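Local coordinates for protein lantibiotic dehydratase (Microbispora corallina, PDB 5EHK) that probably dehydrates serine and threonine residues of the precursor peptide of the lantibiotic NAI-107, in a tRNA-dependent reaction, at residues T164-T170 against H367-D373; E93-A98 against F143-A147. All coordinates share one frame; numbering follows the deposited sequence.

Contact 1. Residues T164-T170 against H367-D373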
ATOM      1  N   THR A 164     -45.831 -33.199   0.282  1.00 42.26           N
ATOM      2  CA  THR A 164     -44.924 -34.248   0.739  1.00 39.57           C
ATOM      3  C   THR A 164     -44.334 -35.049  -0.421  1.00 39.54           C
ATOM      4  O   THR A 164     -43.466 -35.900  -0.217  1.00 41.74           O
ATOM      5  CB  THR A 164     -45.629 -35.224   1.701  1.00 37.11           C
ATOM      6  OG1 THR A 164     -44.674 -35.749   2.632  1.00 39.65           O
ATOM      7  CG2 THR A 164     -46.292 -36.376   0.914  1.00 30.88           C
ATOM      8  N   GLY A 165     -44.805 -34.783  -1.635  1.00 38.13           N
ATOM      9  CA  GLY A 165     -44.341 -35.517  -2.801  1.00 41.85           C
ATOM     10  C   GLY A 165     -43.028 -35.043  -3.414  1.00 44.22           C
ATOM     11  O   GLY A 165     -42.979 -34.716  -4.596  1.00 45.57           O
ATOM     12  N   HIS A 166     -41.960 -35.038  -2.624  1.00 45.46           N
ATOM     13  CA  HIS A 166     -40.656 -34.546  -3.071  1.00 43.71           C
ATOM     14  C   HIS A 166     -40.004 -35.493  -4.066  1.00 49.54           C
ATOM     15  O   HIS A 166     -40.017 -36.713  -3.881  1.00 59.62           O
ATOM     16  CB  HIS A 166     -39.723 -34.331  -1.881  1.00 43.85           C
ATOM     17  CG  HIS A 166     -40.332 -33.533  -0.772  1.00 35.99           C
ATOM     18  ND1 HIS A 166     -41.138 -32.438  -0.999  1.00 37.47           N
ATOM     19  CD2 HIS A 166     -40.275 -33.687   0.571  1.00 30.78           C
ATOM     20  CE1 HIS A 166     -41.541 -31.944   0.158  1.00 40.69           C
ATOM     21  NE2 HIS A 166     -41.032 -32.685   1.127  1.00 38.91           N
ATOM     22  N   ARG A 167     -39.438 -34.915  -5.121  1.00 50.95           N
ATOM     23  CA  ARG A 167     -38.773 -35.675  -6.175  1.00 48.35           C
ATOM     24  C   ARG A 167     -37.309 -35.309  -6.368  1.00 40.36           C
ATOM     25  O   ARG A 167     -36.913 -34.147  -6.279  1.00 37.79           O
ATOM     26  CB  ARG A 167     -39.496 -35.442  -7.493  1.00 53.79           C
ATOM     27  CG  ARG A 167     -40.851 -36.071  -7.573  1.00 59.90           C
ATOM     28  CD  ARG A 167     -40.756 -37.565  -7.371  1.00 62.85           C
ATOM     29  NE  ARG A 167     -41.692 -38.211  -8.283  1.00 78.77           N
ATOM     30  CZ  ARG A 167     -41.413 -38.474  -9.558  1.00 79.28           C
ATOM     31  NH1 ARG A 167     -40.229 -38.141 -10.065  1.00 72.24           N
ATOM     32  NH2 ARG A 167     -42.320 -39.053 -10.334  1.00 81.54           N
ATOM     33  N   THR A 168     -36.530 -36.328  -6.695  1.00 39.38           N
ATOM     34  CA  THR A 168     -35.093 -36.229  -6.838  1.00 33.93           C
ATOM     35  C   THR A 168     -34.726 -36.182  -8.316  1.00 36.57           C
ATOM     36  O   THR A 168     -35.433 -36.746  -9.145  1.00 38.56           O
ATOM     37  CB  THR A 168     -34.426 -37.436  -6.152  1.00 31.22           C
ATOM     38  OG1 THR A 168     -34.292 -37.163  -4.757  1.00 29.12           O
ATOM     39  CG2 THR A 168     -33.060 -37.664  -6.680  1.00 40.03           C
ATOM     40  N   ARG A 169     -33.687 -35.429  -8.668  1.00 37.70           N
ATOM     41  CA  ARG A 169     -33.016 -35.644  -9.954  1.00 37.28           C
ATOM     42  C   ARG A 169     -31.575 -36.036  -9.658  1.00 33.87           C
ATOM     43  O   ARG A 169     -30.908 -35.345  -8.891  1.00 36.08           O
ATOM     44  CB  ARG A 169     -32.970 -34.391 -10.804  1.00 37.01           C
ATOM     45  CG  ARG A 169     -31.903 -34.512 -11.862  1.00 35.09           C
ATOM     46  CD  ARG A 169     -32.022 -33.439 -12.890  1.00 38.13           C
ATOM     47  NE  ARG A 169     -31.549 -32.192 -12.307  1.00 38.67           N
ATOM     48  CZ  ARG A 169     -31.775 -30.991 -12.820  1.00 41.19           C
ATOM     49  NH1 ARG A 169     -32.490 -30.859 -13.934  1.00 40.86           N
ATOM     50  NH2 ARG A 169     -31.303 -29.922 -12.199  1.00 40.42           N
ATOM     51  N   THR A 170     -31.090 -37.110 -10.278  1.00 36.67           N
ATOM     52  CA  THR A 170     -29.744 -37.626 -10.011  1.00 36.01           C
ATOM     53  C   THR A 170     -28.861 -37.658 -11.264  1.00 32.34           C
ATOM     54  O   THR A 170     -29.265 -38.142 -12.316  1.00 36.25           O
ATOM     55  CB  THR A 170     -29.808 -39.024  -9.376  1.00 38.17           C
ATOM     56  OG1 THR A 170     -30.641 -38.959  -8.219  1.00 36.63           O
ATOM     57  CG2 THR A 170     -28.411 -39.525  -8.971  1.00 35.00           C
ATOM     58  N   HIS A 367     -24.470 -36.484  -8.001  1.00 29.28           N
ATOM     59  CA  HIS A 367     -24.935 -35.175  -7.586  1.00 33.05           C
ATOM     60  C   HIS A 367     -26.459 -35.183  -7.588  1.00 32.82           C
ATOM     61  O   HIS A 367     -27.091 -35.551  -8.587  1.00 32.36           O
ATOM     62  CB  HIS A 367     -24.380 -34.058  -8.485  1.00 29.70           C
ATOM     63  CG  HIS A 367     -24.876 -32.696  -8.111  1.00 30.46           C
ATOM     64  ND1 HIS A 367     -24.317 -31.953  -7.091  1.00 23.99           N
ATOM     65  CD2 HIS A 367     -25.897 -31.951  -8.605  1.00 33.14           C
ATOM     66  CE1 HIS A 367     -24.969 -30.808  -6.980  1.00 31.63           C
ATOM     67  NE2 HIS A 367     -25.933 -30.780  -7.887  1.00 27.21           N
ATOM     68  N   VAL A 368     -27.050 -34.835  -6.453  1.00 32.98           N
ATOM     69  CA  VAL A 368     -28.502 -34.927  -6.310  1.00 34.13           C
ATOM     70  C   VAL A 368     -29.114 -33.576  -6.047  1.00 29.43           C
ATOM     71  O   VAL A 368     -28.684 -32.865  -5.156  1.00 35.29           O
ATOM     72  CB  VAL A 368     -28.920 -35.898  -5.168  1.00 38.14           C
ATOM     73  CG1 VAL A 368     -30.418 -35.790  -4.884  1.00 36.23           C
ATOM     74  CG2 VAL A 368     -28.519 -37.338  -5.505  1.00 29.96           C
ATOM     75  N   ASP A 369     -30.107 -33.214  -6.843  1.00 31.97           N
ATOM     76  CA  ASP A 369     -30.905 -32.035  -6.551  1.00 33.20           C
ATOM     77  C   ASP A 369     -32.306 -32.505  -6.165  1.00 37.89           C
ATOM     78  O   ASP A 369     -32.834 -33.468  -6.740  1.00 39.89           O
ATOM     79  CB  ASP A 369     -31.009 -31.101  -7.762  1.00 37.54           C
ATOM     80  CG  ASP A 369     -29.644 -30.697  -8.344  1.00 38.23           C
ATOM     81  OD1 ASP A 369     -28.618 -30.715  -7.608  1.00 32.37           O
ATOM     82  OD2 ASP A 369     -29.628 -30.336  -9.555  1.00 32.22           O
ATOM     83  N   LEU A 370     -32.913 -31.815  -5.207  1.00 32.96           N
ATOM     84  CA  LEU A 370     -34.200 -32.213  -4.691  1.00 24.64           C
ATOM     85  C   LEU A 370     -35.260 -31.205  -5.075  1.00 29.93           C
ATOM     86  O   LEU A 370     -35.120 -30.021  -4.791  1.00 30.80           O
ATOM     87  CB  LEU A 370     -34.132 -32.268  -3.184  1.00 28.54           C
ATOM     88  CG  LEU A 370     -35.370 -32.869  -2.540  1.00 34.04           C
ATOM     89  CD1 LEU A 370     -35.643 -34.241  -3.142  1.00 32.56           C
ATOM     90  CD2 LEU A 370     -35.198 -32.929  -1.033  1.00 32.82           C
ATOM     91  N   ARG A 371     -36.327 -31.662  -5.721  1.00 33.27           N
ATOM     92  CA  ARG A 371     -37.459 -30.774  -5.958  1.00 34.79           C
ATOM     93  C   ARG A 371     -38.434 -30.888  -4.797  1.00 37.51           C
ATOM     94  O   ARG A 371     -38.935 -31.979  -4.500  1.00 38.68           O
ATOM     95  CB  ARG A 371     -38.171 -31.045  -7.277  1.00 35.26           C
ATOM     96  CG  ARG A 371     -39.298 -30.052  -7.525  1.00 36.43           C
ATOM     97  CD  ARG A 371     -39.923 -30.251  -8.877  1.00 40.67           C
ATOM     98  NE  ARG A 371     -40.446 -31.599  -8.997  1.00 49.40           N
ATOM     99  CZ  ARG A 371     -41.635 -31.952  -8.532  1.00 60.62           C
ATOM    100  NH1 ARG A 371     -42.408 -31.039  -7.951  1.00 52.57           N
ATOM    101  NH2 ARG A 371     -42.053 -33.205  -8.655  1.00 63.79           N
ATOM    102  N   ILE A 372     -38.648 -29.769  -4.112  1.00 33.62           N
ATOM    103  CA  ILE A 372     -39.556 -29.707  -2.978  1.00 34.65           C
ATOM    104  C   ILE A 372     -41.018 -29.558  -3.403  1.00 37.63           C
ATOM    105  O   ILE A 372     -41.344 -28.704  -4.235  1.00 38.82           O
ATOM    106  CB  ILE A 372     -39.181 -28.533  -2.061  1.00 32.90           C
ATOM    107  CG1 ILE A 372     -37.835 -28.799  -1.382  1.00 30.46           C
ATOM    108  CG2 ILE A 372     -40.274 -28.274  -1.030  1.00 34.92           C
ATOM    109  CD1 ILE A 372     -37.727 -30.129  -0.632  1.00 28.56           C
ATOM    110  N   ASP A 373     -41.893 -30.399  -2.848  1.00 41.50           N
ATOM    111  CA  ASP A 373     -43.341 -30.247  -3.045  1.00 42.75           C
ATOM    112  C   ASP A 373     -43.861 -29.152  -2.126  1.00 39.23           C
ATOM    113  O   ASP A 373     -44.080 -29.365  -0.935  1.00 40.04           O
ATOM    114  CB  ASP A 373     -44.085 -31.575  -2.803  1.00 44.58           C
ATOM    115  CG  ASP A 373     -45.588 -31.475  -3.092  1.00 48.53           C
ATOM    116  OD1 ASP A 373     -46.031 -30.454  -3.664  1.00 47.22           O
ATOM    117  OD2 ASP A 373     -46.328 -32.426  -2.751  1.00 48.15           O
TER
HETATM  118  O   HOH W   1     -29.555 -32.862 -10.824  1.00 32.05           O

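Contact 2. Residues E93-A98 against F143-A147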
ATOM      1  N   GLU A  93     -31.363 -42.164   4.268  1.00 38.33           N
ATOM      2  CA  GLU A  93     -31.053 -42.104   2.838  1.00 40.87           C
ATOM      3  C   GLU A  93     -30.158 -40.904   2.535  1.00 40.46           C
ATOM      4  O   GLU A  93     -29.227 -40.982   1.727  1.00 37.46           O
ATOM      5  CB  GLU A  93     -32.333 -42.023   2.002  1.00 38.71           C
ATOM      6  CG  GLU A  93     -32.098 -42.219   0.511  1.00 44.74           C
ATOM      7  CD  GLU A  93     -33.377 -42.171  -0.319  1.00 48.29           C
ATOM      8  OE1 GLU A  93     -34.458 -42.469   0.217  1.00 44.15           O
ATOM      9  OE2 GLU A  93     -33.304 -41.832  -1.518  1.00 54.66           O
ATOM     10  N   ALA A  94     -30.467 -39.787   3.177  1.00 42.74           N
ATOM     11  CA  ALA A  94     -29.668 -38.584   3.033  1.00 43.06           C
ATOM     12  C   ALA A  94     -28.244 -38.816   3.534  1.00 36.37           C
ATOM     13  O   ALA A  94     -27.287 -38.395   2.891  1.00 39.18           O
ATOM     14  CB  ALA A  94     -30.319 -37.407   3.776  1.00 40.67           C
ATOM     15  N   VAL A  95     -28.105 -39.492   4.669  1.00 31.55           N
ATOM     16  CA  VAL A  95     -26.786 -39.715   5.251  1.00 35.73           C
ATOM     17  C   VAL A  95     -25.987 -40.749   4.444  1.00 34.16           C
ATOM     18  O   VAL A  95     -24.766 -40.673   4.368  1.00 38.88           O
ATOM     19  CB  VAL A  95     -26.851 -40.044   6.775  1.00 34.52           C
ATOM     20  CG1 VAL A  95     -25.473 -40.387   7.319  1.00 32.51           C
ATOM     21  CG2 VAL A  95     -27.405 -38.865   7.543  1.00 29.45           C
ATOM     22  N   GLU A  96     -26.678 -41.697   3.823  1.00 33.16           N
ATOM     23  CA  GLU A  96     -26.031 -42.656   2.916  1.00 41.30           C
ATOM     24  C   GLU A  96     -25.429 -41.956   1.689  1.00 39.40           C
ATOM     25  O   GLU A  96     -24.496 -42.457   1.052  1.00 33.70           O
ATOM     26  CB  GLU A  96     -27.038 -43.721   2.448  1.00 37.22           C
ATOM     27  CG  GLU A  96     -26.717 -45.136   2.922  1.00 39.68           C
ATOM     28  CD  GLU A  96     -27.935 -45.869   3.473  1.00 41.39           C
ATOM     29  OE1 GLU A  96     -29.049 -45.717   2.918  1.00 33.09           O
ATOM     30  OE2 GLU A  96     -27.768 -46.598   4.474  1.00 42.99           O
ATOM     31  N   LEU A  97     -25.969 -40.785   1.382  1.00 39.06           N
ATOM     32  CA  LEU A  97     -25.560 -40.034   0.221  1.00 37.28           C
ATOM     33  C   LEU A  97     -24.473 -39.010   0.556  1.00 37.73           C
ATOM     34  O   LEU A  97     -23.491 -38.900  -0.170  1.00 40.82           O
ATOM     35  CB  LEU A  97     -26.780 -39.332  -0.350  1.00 32.94           C
ATOM     36  CG  LEU A  97     -26.609 -38.618  -1.672  1.00 31.19           C
ATOM     37  CD1 LEU A  97     -26.130 -39.602  -2.715  1.00 37.48           C
ATOM     38  CD2 LEU A  97     -27.932 -38.025  -2.066  1.00 39.65           C
ATOM     39  N   ALA A  98     -24.629 -38.291   1.664  1.00 34.57           N
ATOM     40  CA  ALA A  98     -23.694 -37.220   2.028  1.00 38.05           C
ATOM     41  C   ALA A  98     -22.426 -37.743   2.685  1.00 42.74           C
ATOM     42  O   ALA A  98     -21.348 -37.168   2.533  1.00 45.52           O
ATOM     43  CB  ALA A  98     -24.367 -36.170   2.929  1.00 33.43           C
ATOM     44  N   PHE A 143     -28.984 -28.862  -0.804  1.00 25.51           N
ATOM     45  CA  PHE A 143     -27.876 -29.794  -0.717  1.00 31.69           C
ATOM     46  C   PHE A 143     -28.280 -31.124  -1.390  1.00 38.45           C
ATOM     47  O   PHE A 143     -28.625 -31.133  -2.571  1.00 45.56           O
ATOM     48  CB  PHE A 143     -27.386 -29.956   0.732  1.00 31.05           C
ATOM     49  CG  PHE A 143     -26.072 -30.673   0.843  1.00 37.23           C
ATOM     50  CD1 PHE A 143     -25.245 -30.822  -0.280  1.00 39.28           C
ATOM     51  CD2 PHE A 143     -25.667 -31.229   2.041  1.00 39.48           C
ATOM     52  CE1 PHE A 143     -24.040 -31.499  -0.206  1.00 32.08           C
ATOM     53  CE2 PHE A 143     -24.447 -31.910   2.128  1.00 41.63           C
ATOM     54  CZ  PHE A 143     -23.640 -32.044   1.002  1.00 39.17           C
ATOM     55  N   GLY A 144     -28.219 -32.241  -0.677  1.00 35.70           N
ATOM     56  CA  GLY A 144     -28.497 -33.518  -1.318  1.00 39.82           C
ATOM     57  C   GLY A 144     -29.955 -33.903  -1.178  1.00 42.83           C
ATOM     58  O   GLY A 144     -30.800 -33.470  -1.961  1.00 44.44           O
ATOM     59  N   LEU A 145     -30.257 -34.700  -0.158  1.00 42.84           N
ATOM     60  CA  LEU A 145     -31.643 -34.979   0.206  1.00 43.68           C
ATOM     61  C   LEU A 145     -32.071 -34.189   1.439  1.00 45.43           C
ATOM     62  O   LEU A 145     -33.117 -34.464   2.029  1.00 48.62           O
ATOM     63  CB  LEU A 145     -31.854 -36.467   0.457  1.00 46.56           C
ATOM     64  CG  LEU A 145     -31.810 -37.314  -0.803  1.00 51.94           C
ATOM     65  CD1 LEU A 145     -31.254 -38.690  -0.485  1.00 49.10           C
ATOM     66  CD2 LEU A 145     -33.215 -37.386  -1.389  1.00 43.32           C
ATOM     67  N   PHE A 146     -31.267 -33.200   1.818  1.00 42.84           N
ATOM     68  CA  PHE A 146     -31.579 -32.390   2.979  1.00 33.17           C
ATOM     69  C   PHE A 146     -32.465 -31.219   2.600  1.00 33.14           C
ATOM     70  O   PHE A 146     -33.321 -30.806   3.374  1.00 35.65           O
ATOM     71  CB  PHE A 146     -30.290 -31.884   3.619  1.00 33.70           C
ATOM     72  CG  PHE A 146     -29.440 -32.976   4.183  1.00 32.89           C
ATOM     73  CD1 PHE A 146     -29.597 -33.381   5.499  1.00 34.00           C
ATOM     74  CD2 PHE A 146     -28.494 -33.606   3.398  1.00 33.90           C
ATOM     75  CE1 PHE A 146     -28.823 -34.392   6.025  1.00 31.98           C
ATOM     76  CE2 PHE A 146     -27.716 -34.619   3.916  1.00 36.63           C
ATOM     77  CZ  PHE A 146     -27.886 -35.019   5.231  1.00 33.82           C
ATOM     78  N   ALA A 147     -32.269 -30.683   1.402  1.00 34.86           N
ATOM     79  CA  ALA A 147     -33.008 -29.492   1.004  1.00 25.25           C
ATOM     80  C   ALA A 147     -33.056 -29.347  -0.504  1.00 26.07           C
ATOM     81  O   ALA A 147     -32.271 -29.972  -1.219  1.00 25.58           O
ATOM     82  CB  ALA A 147     -32.392 -28.261   1.632  1.00 25.14           C
TER
HETATM   83  O   HOH W   2     -28.322 -36.005   1.140  1.00 35.30           O

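Contact 1. Residues T164-T170 against H367-D373
Residues 167-170 and 367-371 pair as antiparallel β-strands, axes 4.7 Å apart and N-to-C directions at 156°, with Arg167-Arg371 and Arg169-Asp369 as hydrogen-bonded pairs and Thr168-Leu370 and Thr170-Val368 as non-hydrogen-bonded ones. They are part of a larger β-structure in the N-terminal lantibiotic dehydratase region, where Val149 of strand 147-155 bonds to the backbone of Leu370 and Ile372. Polar and apolar chemistry part company across the two faces. On one, Arg169 and Asp369 run alongside each other from neighbouring strands, with guanidinium and carboxylate planes 69° apart. The arginine chain is extended as far as CD and then turns at chi3 (74°), bringing the guanidinium edge toward Asp369. The NH2 of Arg169 reaches Asp369 OD2 within its own guanidinium plane, in a salt bridge of 3.2 Å that uses the anti lone pair of OD2. A water takes a hydrogen bond from Arg169 NE and gives a weak one to that same oxygen, while NH1 is held by Thr541 O. Farther along this face, Arg371 NH2 rests against the alkyl part of Arg167. The other face is mostly apolar: Thr168 CG2 meets Val368 CG1 at 3.7 Å, Leu370 CD1 packs 3.6 Å from Thr168 OG1, and Tyr337 of helix 318-339 covers both threonines. Beyond the paired strands, side-chain acceptors join the bonding. Asp373 OD2 accepts from Gly165 N at 3.0 Å and, weakly, from Thr164 N. The imidazole of His166 carries Ile372 CD1 over one face, 4.2 Å from its centroid, and receives Asp373 N at its edge, near the ring plane, where ND1 acts as acceptor over 2.9 Å.

Contact 2. Residues E93-A98 against F143-A147
Leu145 drives its side chain into the flank of helix 92-98, where its CB meets Ala94 CB at 3.8 Å and its branch reaches across to two residues one helical turn apart. CD1 does the reaching: it lies 3.8 Å from Glu93 CG and 3.7 Å from Leu97 CD2, the two leucines crossing at about a right angle. Placing CG beside the backbone N (chi1 -71°) sends the Leu145 branch this way, and it packs on the aliphatic stem of Glu93 while that residue's OE2 bonds to the hydroxyl of Tyr337. The arrangement is helix-on-loop packing, with one side of the short helix 92-98 set against the irregular link between helix 119-138 and strand 147-155. The methyls of Ala94 and Ala98, also one turn apart, form the helix surface on which an aromatic ring rests. That ring belongs to Phe146. The methyl of Ala94 stands over one face, displaced toward the rim, in a CH-pi contact 3.9 Å from the centroid and 19° off the ring normal. Ala98 CB comes instead to the edge, near the ring plane, 3.8 Å from Phe146 CE2. Phe146 also meets the ring of Tyr132 of helix 119-138, their planes inclined by about 25°. Polar contact between the segments runs through a water, which accepts from Leu145 N at 2.7 Å and donates to Ala94 O at 3.1 Å, a carbonyl that also takes helical bonds from Leu97 N and Ala98 N.

Strand pairing and helix-on-loop packing join neighbouring parts of one region differently. Contact 1 is held by backbone bonds, a salt bridge and bonds from backbone N-H groups to His166 and Asp373; contact 2 is mostly apolar, with a single bridging water. In contact 1 Val368 and Leu370 are buried while Arg167 is exposed; contact 2 has Ala94, Leu145 and Phe146 buried and Phe143 exposed. They meet where Thr168 OG1 lies 3.5 Å from Leu145 CD2 and Val368 CG2 3.6 Å from Leu97 CD2, on the threonine-valine face of contact 1, opposite its arginine-aspartate face. Loop 143-147 leads into strand 147-155, which pairs with 366-379, and Tyr337 touches Thr168 and Thr170 and bonds to Glu93.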